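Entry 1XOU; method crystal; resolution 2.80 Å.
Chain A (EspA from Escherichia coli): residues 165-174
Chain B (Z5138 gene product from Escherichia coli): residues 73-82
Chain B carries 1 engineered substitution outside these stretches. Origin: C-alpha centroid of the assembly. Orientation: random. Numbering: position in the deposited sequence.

Chain A, residues 165-174: NTLNLLTSAR
Chain B, residues 73-82: SALSKIEKLI

What forms the apolar centre of the contact? Leu A169, Leu A170 and Ala A173 of EspA meet Ala B74, Ile B78 and Leu B81 of the partner chain. The tightest apolar approach is Leu A169 CD2 to Leu B81 CD1, at 3.4 Å, and both side chains leave their helices toward the other stretch. Leu A169 has chi1 -148°, between wells, and chi2 40° (p); Leu B81 has chi1 -113° and chi2 30°, both between wells. Leu A170 starts sideways, but its t, p rotamer brings CD1 to 3.9 Å from Ile B78 CD1 and 3.9 Å from Leu B81 CD2. Ile B78, m at both chi angles, likewise starts sideways and ends nearer, so that its CD1 also lies 4.0 Å from Ala A173 CB.

How do the backbones carry these side chains? Each stretch is helical throughout, with phi near -65° and psi near -42°, and each helix continues beyond both ends. Bonds from backbone N to the O four residues earlier hold each turn, as in Leu A170 N to Thr A166 O at 2.7 Å and Leu B81 N to Lys B77 O at 3.0 Å. The helices run nearly antiparallel, at 157° with a signed crossing angle of -157°, and their axes approach to 8.5 Å. This direction sets Thr A166 beside Leu B81, CA to CA 6.7 Å, and Ala A173 beside Ala B74, CA to CA 4.2 Å.

Where do the backbones come closest in this register? At the alanine pair, two methyl side chains occupy little space: Ala A173 CB is 4.4 Å from Ala B74 CB, while Ala A173 O is 3.7 Å from Ala B74 CB. Around Thr A166 (chi1 m) the spacing is wider, and Leu B81 fills it, with its CD1 4.2 Å from Thr A166 CA. The two stretches together bury 481 Å².

What closes the polar edge? Lys B77 points toward chain A with chi1 m and chi2 to chi4 all t. Its extended methylene chain packs along the EspA helix, CD lying 3.8 Å from Ala A173 N, and carries the ammonium group to Ser A172. There Lys B77 NZ donates a hydrogen bond to Ser A172 OG at 2.6 Å; the serine has chi1 t. Farther along, Lys B80 (t, t, m, t) remains exposed, yet its aliphatic portion covers the central leucine, with Lys B80 CD 3.8 Å from Leu A169 CD2.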

# COMPACT_ATOMS: atom_id res chain seq x y z
N ASN A 165 -0.14 5.58 15.16
CA ASN A 165 1.00 5.63 14.25
C ASN A 165 0.81 4.62 13.13
O ASN A 165 1.03 4.92 11.96
CB ASN A 165 2.29 5.35 15.01
CG ASN A 165 2.63 6.44 16.00
OD1 ASN A 165 3.39 6.23 16.95
ND2 ASN A 165 2.05 7.63 15.80
N THR A 166 0.38 3.41 13.50
CA THR A 166 0.12 2.37 12.52
C THR A 166 -0.74 2.96 11.41
O THR A 166 -0.38 2.90 10.24
CB THR A 166 -0.63 1.20 13.15
OG1 THR A 166 0.18 0.62 14.18
CG2 THR A 166 -0.96 0.15 12.11
N LEU A 167 -1.88 3.54 11.79
CA LEU A 167 -2.79 4.14 10.82
C LEU A 167 -2.09 5.17 9.93
O LEU A 167 -2.32 5.23 8.71
CB LEU A 167 -3.97 4.81 11.53
CG LEU A 167 -5.03 5.49 10.66
CD1 LEU A 167 -5.86 4.45 9.93
CD2 LEU A 167 -5.92 6.36 11.54
N ASN A 168 -1.25 6.00 10.53
CA ASN A 168 -0.53 7.02 9.78
C ASN A 168 0.41 6.42 8.76
O ASN A 168 0.41 6.80 7.59
CB ASN A 168 0.24 7.94 10.72
CG ASN A 168 -0.67 8.86 11.51
OD1 ASN A 168 -1.45 9.62 10.93
ND2 ASN A 168 -0.59 8.78 12.84
N LEU A 169 1.22 5.47 9.21
CA LEU A 169 2.17 4.81 8.34
C LEU A 169 1.41 4.04 7.26
O LEU A 169 1.81 4.01 6.10
CB LEU A 169 3.03 3.87 9.18
CG LEU A 169 4.48 3.66 8.74
CD1 LEU A 169 5.09 4.97 8.27
CD2 LEU A 169 5.25 3.07 9.90
N LEU A 170 0.30 3.44 7.67
CA LEU A 170 -0.55 2.66 6.78
C LEU A 170 -1.24 3.51 5.72
O LEU A 170 -1.42 3.08 4.59
CB LEU A 170 -1.59 1.93 7.60
CG LEU A 170 -2.39 0.84 6.90
CD1 LEU A 170 -1.43 -0.20 6.30
CD2 LEU A 170 -3.34 0.21 7.92
N THR A 171 -1.64 4.71 6.09
CA THR A 171 -2.30 5.59 5.13
C THR A 171 -1.29 6.21 4.17
O THR A 171 -1.60 6.53 3.02
CB THR A 171 -3.07 6.69 5.87
OG1 THR A 171 -4.10 6.08 6.66
CG2 THR A 171 -3.68 7.68 4.89
N SER A 172 -0.06 6.38 4.66
CA SER A 172 1.02 6.93 3.86
C SER A 172 1.31 5.93 2.74
O SER A 172 1.45 6.30 1.57
CB SER A 172 2.26 7.12 4.74
OG SER A 172 3.24 7.87 4.06
N ALA A 173 1.39 4.65 3.11
CA ALA A 173 1.62 3.56 2.17
C ALA A 173 0.52 3.56 1.14
O ALA A 173 0.77 3.39 -0.05
CB ALA A 173 1.63 2.23 2.91
N ARG A 174 -0.72 3.75 1.60
CA ARG A 174 -1.87 3.76 0.70
C ARG A 174 -1.76 4.88 -0.32
O ARG A 174 -2.03 4.67 -1.49
CB ARG A 174 -3.17 3.90 1.49
CG ARG A 174 -4.40 3.35 0.76
CD ARG A 174 -5.34 4.46 0.35
NE ARG A 174 -5.77 5.22 1.52
CZ ARG A 174 -5.80 6.55 1.58
NH1 ARG A 174 -6.21 7.15 2.69
NH2 ARG A 174 -5.43 7.27 0.53
N SER B 73 8.84 2.97 -1.40
CA SER B 73 8.39 3.75 -0.27
C SER B 73 7.25 3.02 0.45
O SER B 73 7.33 2.74 1.64
CB SER B 73 7.92 5.11 -0.74
OG SER B 73 7.57 5.93 0.35
N ALA B 74 6.20 2.70 -0.30
CA ALA B 74 5.04 2.00 0.26
C ALA B 74 5.44 0.66 0.87
O ALA B 74 5.03 0.33 1.98
CB ALA B 74 3.99 1.77 -0.83
N LEU B 75 6.25 -0.11 0.14
CA LEU B 75 6.69 -1.42 0.60
C LEU B 75 7.47 -1.37 1.91
O LEU B 75 7.27 -2.20 2.78
CB LEU B 75 7.53 -2.10 -0.48
CG LEU B 75 7.79 -3.62 -0.47
CD1 LEU B 75 9.26 -3.86 -0.27
CD2 LEU B 75 6.96 -4.32 0.59
N SER B 76 8.34 -0.38 2.06
CA SER B 76 9.15 -0.27 3.28
C SER B 76 8.33 0.19 4.47
O SER B 76 8.66 -0.11 5.61
CB SER B 76 10.31 0.70 3.06
OG SER B 76 9.81 1.94 2.64
N LYS B 77 7.26 0.92 4.20
CA LYS B 77 6.38 1.38 5.27
C LYS B 77 5.64 0.17 5.82
O LYS B 77 5.44 0.05 7.04
CB LYS B 77 5.40 2.41 4.73
CG LYS B 77 6.08 3.71 4.40
CD LYS B 77 5.15 4.74 3.81
CE LYS B 77 5.93 6.01 3.48
NZ LYS B 77 5.15 6.87 2.55
N ILE B 78 5.24 -0.73 4.92
CA ILE B 78 4.54 -1.93 5.34
C ILE B 78 5.52 -2.82 6.08
O ILE B 78 5.16 -3.47 7.07
CB ILE B 78 3.94 -2.73 4.15
CG1 ILE B 78 2.87 -1.90 3.45
CG2 ILE B 78 3.30 -4.04 4.66
CD1 ILE B 78 1.72 -1.48 4.38
N GLU B 79 6.76 -2.86 5.62
CA GLU B 79 7.73 -3.71 6.29
C GLU B 79 8.03 -3.14 7.66
O GLU B 79 8.31 -3.88 8.59
CB GLU B 79 8.98 -3.83 5.45
CG GLU B 79 8.70 -4.46 4.10
CD GLU B 79 9.95 -4.69 3.27
OE1 GLU B 79 10.71 -3.72 3.03
OE2 GLU B 79 10.16 -5.85 2.84
N LYS B 80 7.95 -1.82 7.78
CA LYS B 80 8.21 -1.15 9.06
C LYS B 80 7.11 -1.52 10.04
O LYS B 80 7.34 -1.68 11.23
CB LYS B 80 8.23 0.37 8.86
CG LYS B 80 8.93 1.17 9.96
CD LYS B 80 8.98 2.67 9.60
CE LYS B 80 9.68 2.94 8.23
NZ LYS B 80 9.49 4.34 7.71
N LEU B 81 5.89 -1.65 9.51
CA LEU B 81 4.74 -2.01 10.31
C LEU B 81 4.89 -3.44 10.82
O LEU B 81 4.69 -3.71 12.00
CB LEU B 81 3.47 -1.88 9.46
CG LEU B 81 2.48 -0.78 9.85
CD1 LEU B 81 3.19 0.41 10.49
CD2 LEU B 81 1.72 -0.39 8.60
N ILE B 82 5.23 -4.35 9.92
CA ILE B 82 5.43 -5.74 10.31
C ILE B 82 6.53 -5.79 11.36
O ILE B 82 6.45 -6.55 12.32
CB ILE B 82 5.84 -6.59 9.10
CG1 ILE B 82 4.71 -6.58 8.07
CG2 ILE B 82 6.22 -8.00 9.55
CD1 ILE B 82 5.03 -7.30 6.78